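Local coordinates for pyridoxamine 5-phosphate-dependent dehydrase (Escherichia coli, PDB 3B8X), which removes the C3'-hydroxyl of GDP-4-keto-6-deoxy-D-mannose in L-colitose biosynthesis, a combined transamination and deoxygenation that depends on pyridoxal 5'-phosphate, at residues G101-F106 with Y349-V354; G80-V85 with D127-I132; V88-T93 with P334-N339. The protein carries 1 engineered substitution. One frame throughout, in Å; residues are numbered along the deposited sequence.

Contact 1: G101-F106 with Y349-V354; sequences GLRVKF and YFDYTV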
loop_
_atom_site.group_PDB
_atom_site.type_symbol
_atom_site.label_atom_id
_atom_site.label_comp_id
_atom_site.label_asym_id
_atom_site.label_seq_id
_atom_site.Cartn_x
_atom_site.Cartn_y
_atom_site.Cartn_z
ATOM N N GLY B 101 5.080 -16.325 -2.988
ATOM C CA GLY B 101 5.832 -17.580 -3.091
ATOM C C GLY B 101 5.789 -18.293 -4.438
ATOM O O GLY B 101 5.788 -19.517 -4.490
ATOM N N LEU B 102 5.791 -17.542 -5.528
ATOM C CA LEU B 102 5.791 -18.153 -6.844
ATOM C C LEU B 102 7.208 -18.519 -7.336
ATOM O O LEU B 102 8.215 -18.007 -6.847
ATOM C CB LEU B 102 5.082 -17.258 -7.851
ATOM C CG LEU B 102 3.601 -17.007 -7.581
ATOM C CD1 LEU B 102 3.191 -15.778 -8.475
ATOM C CD2 LEU B 102 2.816 -18.243 -7.955
ATOM N N ARG B 103 7.298 -19.437 -8.287
ATOM C CA ARG B 103 8.609 -19.784 -8.832
ATOM C C ARG B 103 8.744 -18.854 -10.035
ATOM O O ARG B 103 7.963 -18.967 -10.965
ATOM C CB ARG B 103 8.595 -21.249 -9.308
ATOM C CG ARG B 103 9.875 -21.732 -9.991
ATOM C CD ARG B 103 11.113 -21.353 -9.182
ATOM N NE ARG B 103 12.336 -22.042 -9.599
ATOM C CZ ARG B 103 12.451 -23.359 -9.705
ATOM N NH1 ARG B 103 11.406 -24.137 -9.453
ATOM N NH2 ARG B 103 13.608 -23.894 -10.071
ATOM N N VAL B 104 9.682 -17.908 -9.975
ATOM C CA VAL B 104 9.857 -16.953 -11.063
ATOM C C VAL B 104 10.863 -17.454 -12.096
ATOM O O VAL B 104 11.972 -17.812 -11.702
ATOM C CB VAL B 104 10.371 -15.588 -10.520
ATOM C CG1 VAL B 104 10.490 -14.535 -11.655
ATOM C CG2 VAL B 104 9.420 -15.070 -9.399
ATOM N N LYS B 105 10.485 -17.436 -13.382
ATOM C CA LYS B 105 11.362 -17.802 -14.494
ATOM C C LYS B 105 11.738 -16.596 -15.333
ATOM O O LYS B 105 10.913 -16.057 -16.093
ATOM C CB LYS B 105 10.709 -18.797 -15.430
ATOM C CG LYS B 105 11.751 -19.482 -16.354
ATOM C CD LYS B 105 11.091 -20.509 -17.319
ATOM C CE LYS B 105 11.262 -21.999 -16.902
ATOM N NZ LYS B 105 10.328 -22.991 -17.615
ATOM N N PHE B 106 12.998 -16.207 -15.244
ATOM C CA PHE B 106 13.433 -15.041 -15.985
ATOM C C PHE B 106 13.792 -15.342 -17.419
ATOM O O PHE B 106 14.450 -16.328 -17.709
ATOM C CB PHE B 106 14.601 -14.353 -15.299
ATOM C CG PHE B 106 14.240 -13.706 -13.996
ATOM C CD1 PHE B 106 14.355 -14.404 -12.801
ATOM C CD2 PHE B 106 13.802 -12.389 -13.955
ATOM C CE1 PHE B 106 13.980 -13.814 -11.585
ATOM C CE2 PHE B 106 13.522 -11.759 -12.725
ATOM C CZ PHE B 106 13.598 -12.491 -11.545
ATOM N N TYR B 349 15.934 -13.866 -1.806
ATOM C CA TYR B 349 14.652 -14.148 -1.171
ATOM C C TYR B 349 13.686 -14.817 -2.142
ATOM O O TYR B 349 12.565 -15.183 -1.773
ATOM C CB TYR B 349 14.043 -12.858 -0.601
ATOM C CG TYR B 349 14.969 -12.102 0.321
ATOM C CD1 TYR B 349 15.621 -10.978 -0.092
ATOM C CD2 TYR B 349 15.171 -12.517 1.648
ATOM C CE1 TYR B 349 16.449 -10.266 0.769
ATOM C CE2 TYR B 349 16.030 -11.812 2.516
ATOM C CZ TYR B 349 16.668 -10.679 2.059
ATOM O OH TYR B 349 17.517 -10.010 2.930
ATOM N N PHE B 350 14.127 -14.959 -3.386
ATOM C CA PHE B 350 13.297 -15.553 -4.429
ATOM C C PHE B 350 13.558 -17.033 -4.655
ATOM O O PHE B 350 14.655 -17.518 -4.444
ATOM C CB PHE B 350 13.604 -14.878 -5.772
ATOM C CG PHE B 350 12.901 -13.577 -5.983
ATOM C CD1 PHE B 350 13.145 -12.507 -5.143
ATOM C CD2 PHE B 350 12.006 -13.417 -7.043
ATOM C CE1 PHE B 350 12.500 -11.298 -5.359
ATOM C CE2 PHE B 350 11.317 -12.191 -7.249
ATOM C CZ PHE B 350 11.582 -11.140 -6.406
ATOM N N ASP B 351 12.560 -17.685 -5.240
ATOM C CA ASP B 351 12.651 -19.045 -5.721
ATOM C C ASP B 351 12.580 -18.784 -7.235
ATOM O O ASP B 351 11.513 -18.563 -7.777
ATOM C CB ASP B 351 11.418 -19.832 -5.258
ATOM C CG ASP B 351 11.232 -21.125 -6.028
ATOM O OD1 ASP B 351 12.232 -21.599 -6.591
ATOM O OD2 ASP B 351 10.105 -21.668 -6.089
ATOM N N TYR B 352 13.713 -18.730 -7.912
ATOM C CA TYR B 352 13.653 -18.410 -9.330
ATOM C C TYR B 352 14.691 -19.156 -10.118
ATOM O O TYR B 352 15.634 -19.718 -9.568
ATOM C CB TYR B 352 13.979 -16.934 -9.541
ATOM C CG TYR B 352 15.442 -16.604 -9.298
ATOM C CD1 TYR B 352 16.304 -16.294 -10.347
ATOM C CD2 TYR B 352 15.943 -16.552 -8.004
ATOM C CE1 TYR B 352 17.642 -15.959 -10.107
ATOM C CE2 TYR B 352 17.280 -16.228 -7.737
ATOM C CZ TYR B 352 18.122 -15.943 -8.799
ATOM O OH TYR B 352 19.437 -15.653 -8.509
ATOM N N THR B 353 14.559 -19.048 -11.429
ATOM C CA THR B 353 15.510 -19.650 -12.346
ATOM C C THR B 353 15.680 -18.682 -13.508
ATOM O O THR B 353 14.883 -17.771 -13.702
ATOM C CB THR B 353 14.948 -20.984 -12.935
ATOM O OG1 THR B 353 15.961 -21.650 -13.696
ATOM C CG2 THR B 353 13.783 -20.705 -13.843
ATOM N N VAL B 354 16.720 -18.901 -14.295
ATOM C CA VAL B 354 16.907 -18.116 -15.490
ATOM C C VAL B 354 16.841 -18.979 -16.728
ATOM O O VAL B 354 17.566 -19.961 -16.853
ATOM C CB VAL B 354 18.243 -17.435 -15.540
ATOM C CG1 VAL B 354 18.371 -16.819 -16.905
ATOM C CG2 VAL B 354 18.325 -16.367 -14.498
HETATM O O HOH W 1 8.096 -21.222 -4.031
HETATM O O HOH W 2 9.983 -16.434 -5.245
HETATM O O HOH W 3 9.343 -24.337 -6.872
#
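One face of the Phe106 ring lies against Val104 CG1, while its edge meets Thr353 O in the ring plane. The Tyr352 ring stands almost perpendicular to it, planes at 87°, and the two rings meet obliquely; the nearest carbons, Phe106 CE1 and Tyr352 CD1, are 3.6 Å apart. Phe350 offers its edge, CD2, to Val104 CG2 at 3.9 Å. The Arg103 guanidinium has Asp351 OD1 over one face and Tyr352 CA at its edge. Arg103 NE and Asp351 OD1 lie 3.0 Å apart, OD1 being less certainly placed, in a salt bridge of charges alone, because the oxygen is well out of the guanidinium plane and no N-H points at it. Asp351 OD2 accepts a hydrogen bond from a water that also donates to Gly101 O. Between the Arg103 side and the Phe106 side, strands 103-106 and 351-354 run parallel, 351-354 being an outermost strand, within this chain, of the large mixed sheet of the PLP-dependent aminotransferase fold. Thr353 N bonds to Val104 O at 2.9 Å, nearly along the C=O axis, and the straightest bond, Phe106 N to Thr353 O, is 2.9 Å with 175° at the hydrogen. On the Arg103 face, Lys105 CG presses on Thr353 CG2 at a tight 3.5 Å, the two side chains pointing the same way; the Lys105 ammonium reaches Glu82.

Contact 2: G80-V85 with D127-I132; sequences GDEIIV and DSTKAI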
loop_
_atom_site.group_PDB
_atom_site.type_symbol
_atom_site.label_atom_id
_atom_site.label_comp_id
_atom_site.label_asym_id
_atom_site.label_seq_id
_atom_site.Cartn_x
_atom_site.Cartn_y
_atom_site.Cartn_z
ATOM N N GLY B 80 4.755 -21.924 -5.308
ATOM C CA GLY B 80 5.641 -22.711 -6.166
ATOM C C GLY B 80 5.221 -22.719 -7.630
ATOM O O GLY B 80 5.934 -23.261 -8.474
ATOM N N ASP B 81 4.071 -22.139 -7.958
ATOM C CA ASP B 81 3.637 -22.139 -9.358
ATOM C C ASP B 81 4.600 -21.333 -10.233
ATOM O O ASP B 81 5.159 -20.314 -9.808
ATOM C CB ASP B 81 2.232 -21.577 -9.499
ATOM C CG ASP B 81 1.137 -22.646 -9.428
ATOM O OD1 ASP B 81 1.464 -23.847 -9.268
ATOM O OD2 ASP B 81 -0.052 -22.258 -9.581
ATOM N N GLU B 82 4.789 -21.773 -11.467
ATOM C CA GLU B 82 5.706 -21.062 -12.357
ATOM C C GLU B 82 5.126 -19.876 -13.136
ATOM O O GLU B 82 4.113 -20.003 -13.840
ATOM C CB GLU B 82 6.417 -22.012 -13.327
ATOM C CG GLU B 82 7.428 -21.274 -14.250
ATOM C CD GLU B 82 8.048 -22.176 -15.313
ATOM O OE1 GLU B 82 8.868 -23.043 -14.919
ATOM O OE2 GLU B 82 7.686 -22.035 -16.513
ATOM N N ILE B 83 5.819 -18.739 -13.013
ATOM C CA ILE B 83 5.487 -17.505 -13.729
ATOM C C ILE B 83 6.784 -16.974 -14.393
ATOM O O ILE B 83 7.862 -16.894 -13.756
ATOM C CB ILE B 83 4.771 -16.427 -12.835
ATOM C CG1 ILE B 83 4.438 -15.174 -13.650
ATOM C CG2 ILE B 83 5.630 -15.992 -11.664
ATOM C CD1 ILE B 83 3.094 -14.550 -13.341
ATOM N N ILE B 84 6.676 -16.659 -15.688
ATOM C CA ILE B 84 7.798 -16.153 -16.490
ATOM C C ILE B 84 7.632 -14.620 -16.577
ATOM O O ILE B 84 6.522 -14.109 -16.712
ATOM C CB ILE B 84 7.664 -16.675 -17.958
ATOM C CG1 ILE B 84 8.010 -18.162 -18.055
ATOM C CG2 ILE B 84 8.486 -15.842 -18.942
ATOM C CD1 ILE B 84 7.551 -18.773 -19.364
ATOM N N VAL B 85 8.733 -13.892 -16.464
ATOM C CA VAL B 85 8.719 -12.434 -16.565
ATOM C C VAL B 85 9.988 -12.075 -17.348
ATOM O O VAL B 85 10.981 -12.834 -17.288
ATOM C CB VAL B 85 8.961 -11.782 -15.180
ATOM C CG1 VAL B 85 7.744 -11.921 -14.310
ATOM C CG2 VAL B 85 10.173 -12.398 -14.513
ATOM N N ASP B 127 5.404 -27.194 -19.640
ATOM C CA ASP B 127 4.099 -27.582 -19.097
ATOM C C ASP B 127 3.890 -27.059 -17.675
ATOM O O ASP B 127 2.764 -27.069 -17.171
ATOM C CB ASP B 127 3.945 -29.100 -19.086
ATOM C CG ASP B 127 3.933 -29.688 -20.476
ATOM O OD1 ASP B 127 3.445 -28.996 -21.404
ATOM O OD2 ASP B 127 4.418 -30.834 -20.632
ATOM N N SER B 128 4.995 -26.661 -17.040
ATOM C CA SER B 128 5.005 -26.190 -15.669
ATOM C C SER B 128 4.713 -24.699 -15.618
ATOM O O SER B 128 4.402 -24.166 -14.557
ATOM C CB SER B 128 6.349 -26.528 -15.011
ATOM O OG SER B 128 7.413 -25.729 -15.510
ATOM N N THR B 129 4.727 -24.065 -16.788
ATOM C CA THR B 129 4.451 -22.638 -16.898
ATOM C C THR B 129 2.973 -22.387 -16.650
ATOM O O THR B 129 2.127 -22.872 -17.405
ATOM C CB THR B 129 4.839 -22.090 -18.282
ATOM O OG1 THR B 129 6.232 -22.340 -18.511
ATOM C CG2 THR B 129 4.560 -20.609 -18.330
ATOM N N LYS B 130 2.692 -21.626 -15.587
ATOM C CA LYS B 130 1.329 -21.311 -15.162
ATOM C C LYS B 130 0.877 -19.901 -15.598
ATOM O O LYS B 130 -0.323 -19.646 -15.811
ATOM C CB LYS B 130 1.247 -21.357 -13.630
ATOM C CG LYS B 130 1.341 -22.730 -13.047
ATOM C CD LYS B 130 0.263 -23.640 -13.634
ATOM C CE LYS B 130 0.505 -25.111 -13.319
ATOM N NZ LYS B 130 -0.779 -25.858 -13.119
ATOM N N ALA B 131 1.835 -18.993 -15.746
ATOM C CA ALA B 131 1.511 -17.626 -16.104
ATOM C C ALA B 131 2.655 -16.923 -16.821
ATOM O O ALA B 131 3.815 -17.292 -16.702
ATOM C CB ALA B 131 1.184 -16.856 -14.815
ATOM N N ILE B 132 2.315 -15.846 -17.491
ATOM C CA ILE B 132 3.315 -15.036 -18.152
ATOM C C ILE B 132 2.974 -13.589 -17.785
ATOM O O ILE B 132 1.937 -13.060 -18.177
ATOM C CB ILE B 132 3.242 -15.181 -19.685
ATOM C CG1 ILE B 132 3.181 -16.654 -20.088
ATOM C CG2 ILE B 132 4.440 -14.475 -20.364
ATOM C CD1 ILE B 132 3.963 -16.951 -21.348
HETATM O O HOH W 4 4.095 -24.836 -12.184
#
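Glu82 grips the other segment twice, by its main chain and by its carboxylate. Its carbonyl oxygen accepts two N-H groups in the carbonyl plane: Lys130 N bonds to Glu82 O at 2.8 Å, and Ala131 N to Glu82 O at 3.1 Å. The side chain, with CG anti to the backbone N, runs out to Thr129, whose OG1 donates to Glu82 OE2 at a very short 2.5 Å. Two residues on, Ile84 N reaches Ala131 O at 3.1 Å, coming from above the carbonyl plane. Among the apolar groups, Ile83 CD1 is pushed onto Ala131 CB at 3.3 Å, tighter than usual, and Ile84 CD1 lies 3.7 Å from Thr129 CG2 on the other face.

A second shell fixes these groups. Thr126 N donates to Thr129 OG1, and Lys105 NZ forms a salt bridge with Glu82 OE2, which would be expected to stabilise the buried carboxylate as an anion. A water joins Glu82 N to Ser128 O. Strands 82-85 and 129-132 are parallel neighbours in the large mixed sheet of this aminotransferase fold; strand 103-107 flanks 82-86 on its other edge, and Leu97 of helix 91-99 packs over Ile83.

Contact 3: V88-T93 with P334-N339; sequences VSWSTT and PIVTGN. With G4M ([(2R,3S,4R,5R)-5-(2-amino-6-oxo-1,6-dihydro-9H-purin-9-yl)-3,4-dihydroxytetrahydrofuran-2-yl]methyl (2R,3S,4S,5S,6R)-3,4-dihydroxy-5-[({3-hydroxy-2-methyl-5-[(phosphonooxy)methyl]pyridin-4-yl}methyl)amino]-6-methyltetrahydro-2H-pyran-2-yl dihydrogen diphosphate), chain O.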
loop_
_atom_site.group_PDB
_atom_site.type_symbol
_atom_site.label_atom_id
_atom_site.label_comp_id
_atom_site.label_asym_id
_atom_site.label_seq_id
_atom_site.Cartn_x
_atom_site.Cartn_y
_atom_site.Cartn_z
ATOM N N VAL B 88 13.997 -7.282 -17.548
ATOM C CA VAL B 88 14.141 -5.863 -17.267
ATOM C C VAL B 88 12.773 -5.317 -17.089
ATOM O O VAL B 88 11.894 -5.545 -17.921
ATOM C CB VAL B 88 14.722 -5.067 -18.470
ATOM C CG1 VAL B 88 14.763 -3.503 -18.157
ATOM C CG2 VAL B 88 16.104 -5.642 -18.878
ATOM N N SER B 89 12.577 -4.603 -15.984
ATOM C CA SER B 89 11.287 -3.954 -15.777
ATOM C C SER B 89 11.389 -3.123 -14.521
ATOM O O SER B 89 12.415 -2.512 -14.291
ATOM C CB SER B 89 10.117 -4.943 -15.757
ATOM O OG SER B 89 10.019 -5.592 -14.506
ATOM N N TRP B 90 10.359 -3.141 -13.690
ATOM C CA TRP B 90 10.401 -2.369 -12.459
ATOM C C TRP B 90 10.442 -3.333 -11.270
ATOM O O TRP B 90 9.991 -4.471 -11.352
ATOM C CB TRP B 90 9.217 -1.377 -12.400
ATOM C CG TRP B 90 9.285 -0.427 -11.228
ATOM C CD1 TRP B 90 8.527 -0.480 -10.097
ATOM C CD2 TRP B 90 10.172 0.699 -11.081
ATOM N NE1 TRP B 90 8.884 0.568 -9.248
ATOM C CE2 TRP B 90 9.930 1.258 -9.805
ATOM C CE3 TRP B 90 11.181 1.262 -11.891
ATOM C CZ2 TRP B 90 10.619 2.375 -9.341
ATOM C CZ3 TRP B 90 11.904 2.360 -11.407
ATOM C CH2 TRP B 90 11.592 2.921 -10.155
ATOM N N SER B 91 11.010 -2.870 -10.172
ATOM C CA SER B 91 11.216 -3.711 -9.006
ATOM C C SER B 91 9.924 -4.359 -8.524
ATOM O O SER B 91 9.851 -5.563 -8.233
ATOM C CB SER B 91 11.845 -2.854 -7.897
ATOM O OG SER B 91 10.934 -1.844 -7.463
ATOM N N THR B 92 8.892 -3.532 -8.429
ATOM C CA THR B 92 7.575 -3.972 -7.985
ATOM C C THR B 92 6.788 -4.794 -9.008
ATOM O O THR B 92 5.689 -5.234 -8.715
ATOM C CB THR B 92 6.729 -2.866 -7.309
ATOM O OG1 THR B 92 6.419 -1.840 -8.258
ATOM C CG2 THR B 92 7.426 -2.278 -6.095
ATOM N N THR B 93 7.360 -5.029 -10.190
ATOM C CA THR B 93 6.814 -6.026 -11.102
ATOM C C THR B 93 7.183 -7.387 -10.440
ATOM O O THR B 93 6.355 -8.320 -10.330
ATOM C CB THR B 93 7.499 -6.018 -12.452
ATOM O OG1 THR B 93 7.353 -4.719 -13.029
ATOM C CG2 THR B 93 6.784 -7.021 -13.365
ATOM N N PRO B 334 18.866 5.077 -15.713
ATOM C CA PRO B 334 19.208 3.801 -16.359
ATOM C C PRO B 334 17.864 3.315 -16.926
ATOM O O PRO B 334 16.804 3.834 -16.582
ATOM C CB PRO B 334 19.539 2.872 -15.183
ATOM C CG PRO B 334 19.753 3.715 -14.041
ATOM C CD PRO B 334 19.076 5.054 -14.255
ATOM N N ILE B 335 17.873 2.282 -17.758
ATOM C CA ILE B 335 16.593 1.762 -18.260
ATOM C C ILE B 335 15.960 0.928 -17.151
ATOM O O ILE B 335 16.191 -0.275 -17.045
ATOM C CB ILE B 335 16.767 0.974 -19.596
ATOM C CG1 ILE B 335 17.335 1.930 -20.640
ATOM C CG2 ILE B 335 15.399 0.523 -20.178
ATOM C CD1 ILE B 335 17.473 1.242 -21.977
ATOM N N VAL B 336 15.208 1.604 -16.282
ATOM C CA VAL B 336 14.555 0.987 -15.139
ATOM C C VAL B 336 15.410 0.044 -14.297
ATOM O O VAL B 336 16.494 0.465 -13.911
ATOM C CB VAL B 336 13.141 0.453 -15.463
ATOM C CG1 VAL B 336 12.239 1.681 -15.663
ATOM C CG2 VAL B 336 13.145 -0.369 -16.782
ATOM N N THR B 337 14.992 -1.214 -14.061
ATOM C CA THR B 337 15.830 -2.141 -13.242
ATOM C C THR B 337 17.170 -2.512 -13.922
ATOM O O THR B 337 18.086 -3.043 -13.277
ATOM C CB THR B 337 15.130 -3.510 -13.056
ATOM O OG1 THR B 337 14.752 -4.020 -14.347
ATOM C CG2 THR B 337 13.889 -3.393 -12.175
ATOM N N GLY B 338 17.263 -2.298 -15.235
ATOM C CA GLY B 338 18.416 -2.753 -16.004
ATOM C C GLY B 338 18.249 -4.264 -15.945
ATOM O O GLY B 338 17.113 -4.768 -15.879
ATOM N N ASN B 339 19.361 -4.991 -15.899
ATOM C CA ASN B 339 19.278 -6.435 -15.754
ATOM C C ASN B 339 18.967 -6.782 -14.303
ATOM O O ASN B 339 19.829 -6.756 -13.412
ATOM C CB ASN B 339 20.596 -7.091 -16.103
ATOM C CG ASN B 339 20.568 -8.585 -15.844
ATOM O OD1 ASN B 339 19.508 -9.207 -15.862
ATOM N ND2 ASN B 339 21.724 -9.168 -15.627
HETATM O OP3 G4M O . 5.478 4.080 -9.283
HETATM P PL G4M O . 4.225 3.115 -9.180
HETATM O OP1 G4M O . 4.140 2.341 -7.755
HETATM O OP2 G4M O . 2.885 3.978 -9.392
HETATM O OP4 G4M O . 4.264 2.069 -10.427
HETATM C C5B G4M O . 5.233 1.100 -10.145
HETATM C C5L G4M O . 5.661 0.518 -11.438
HETATM C C6L G4M O . 5.222 -0.752 -11.787
HETATM N N1L G4M O . 5.644 -1.303 -12.902
HETATM C C2L G4M O . 6.474 -0.713 -13.734
HETATM C C2A G4M O . 6.958 -1.434 -14.970
HETATM C C3L G4M O . 6.940 0.578 -13.501
HETATM O O3L G4M O . 7.843 1.102 -14.358
HETATM C C4L G4M O . 6.488 1.237 -12.313
HETATM C C4A G4M O . 6.916 2.528 -11.975
HETATM N N4A G4M O . 7.812 3.117 -12.709
HETATM C C4G G4M O . 8.158 4.464 -12.422
HETATM C C5G G4M O . 9.606 4.747 -12.743
HETATM C C6G G4M O . 9.949 4.273 -14.155
HETATM O O5G G4M O . 9.629 6.171 -12.744
HETATM C C3G G4M O . 7.957 4.799 -10.935
HETATM O O3G G4M O . 6.776 5.586 -10.828
HETATM C C2G G4M O . 9.156 5.652 -10.426
HETATM O O2G G4M O . 8.860 6.300 -9.185
HETATM C C1G G4M O . 9.524 6.713 -11.436
HETATM O O1G G4M O . 10.860 7.090 -11.127
HETATM P P2 G4M O . 11.285 8.616 -11.267
HETATM O O3P G4M O . 10.787 9.199 -12.690
HETATM O O4P G4M O . 12.905 8.664 -11.321
HETATM O OPP G4M O . 10.585 9.303 -9.987
HETATM P P G4M O . 11.084 10.806 -9.716
HETATM O O1P G4M O . 12.668 11.106 -9.579
HETATM O O2P G4M O . 10.372 11.072 -8.317
HETATM O "O5'" G4M O . 10.298 11.799 -10.663
HETATM C "C5'" G4M O . 11.002 12.022 -11.867
HETATM C "C4'" G4M O . 11.089 13.526 -12.067
HETATM O "O4'" G4M O . 9.812 14.138 -11.716
HETATM C "C3'" G4M O . 12.137 14.129 -11.103
HETATM O "O3'" G4M O . 12.697 15.251 -11.770
HETATM C "C2'" G4M O . 11.294 14.547 -9.878
HETATM O "O2'" G4M O . 11.924 15.669 -9.250
HETATM C "C1'" G4M O . 10.024 15.007 -10.579
HETATM N N9 G4M O . 8.865 14.963 -9.681
HETATM C C8 G4M O . 8.315 13.841 -9.148
HETATM N N7 G4M O . 7.268 14.202 -8.432
HETATM C C4 G4M O . 8.122 16.051 -9.299
HETATM C C5 G4M O . 7.076 15.561 -8.482
HETATM C C6 G4M O . 6.116 16.491 -7.943
HETATM O O6 G4M O . 5.177 16.155 -7.237
HETATM N N3 G4M O . 8.218 17.362 -9.540
HETATM C C2 G4M O . 7.340 18.204 -9.020
HETATM N N1 G4M O . 6.293 17.798 -8.231
HETATM N N2 G4M O . 7.473 19.535 -9.268
#
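Residues 335-338 form a type II' beta turn, with Val336 at positive phi (47°), closed by Gly338 N to Ile335 O. Opposite it, 88-90 runs extended until Trp90, the N-cap residue, starts helix 91-99. The two backbones meet where Thr337 N donates to Ser89 O, 2.9 Å away in the model, though the place of that oxygen is less sure. Thr337 OG1, in the crowded position between its own N and carbonyl carbon, lies 2.8 Å from Ser89 N.

Val88 lies over the turn, CG2 3.3 Å from Gly338 O and CG1 3.8 Å from Val336 CG2. Val336 points its other methyl, CG1, at the edge of the Trp90 indole, 3.9 Å from CE3, and the same methyl reaches C6G of the sugar at 3.8 Å. With CG anti to the backbone N (chi1 -173°), the indole lies along the bound cofactor-sugar adduct: N4A, the nitrogen linking pyridine and sugar, sits over the centre of one face. Trp90 CD1 comes to 3.3 Å from C5L of the pyridine, while the six-membered ring faces the hexose. Ser91 OG lies over the opposite indole face, toward the rim, and is hydrogen-bonded to His217 O of the second subunit. Trp90 thus spans cofactor and sugar in the active site, and Phe242 and Phe244 of the second subunit meet it edge-to-face.

Helix 359-367 packs on Val88, Ile335 and Asn339, and Val135 of strand 129-135 touches Ser89 and Thr93.

In the fold
Contacts 1 and 2 are successive steps across one sheet, their centres 9 Å apart. Strand 82-86 is paired with 103-107, for example through a probable hydrogen bond of 2.7 Å from Lys105 N to Ile83 O, so the strands run 129-135, 82-86, 103-107, 351-354. Segment 88-93 of contact 3 follows in the chain: strand 82-86 leads through 88-90 into helix 91-99, which returns to strand 103-107, a beta-alpha-beta crossover. The centre of contact 3 is 16 Å from that of contact 1 and 20 Å from that of contact 2. Contact 3 touches the G4M adduct directly, whereas the side chains of Phe106 and Ile83 remain about 12 and 13 Å from it.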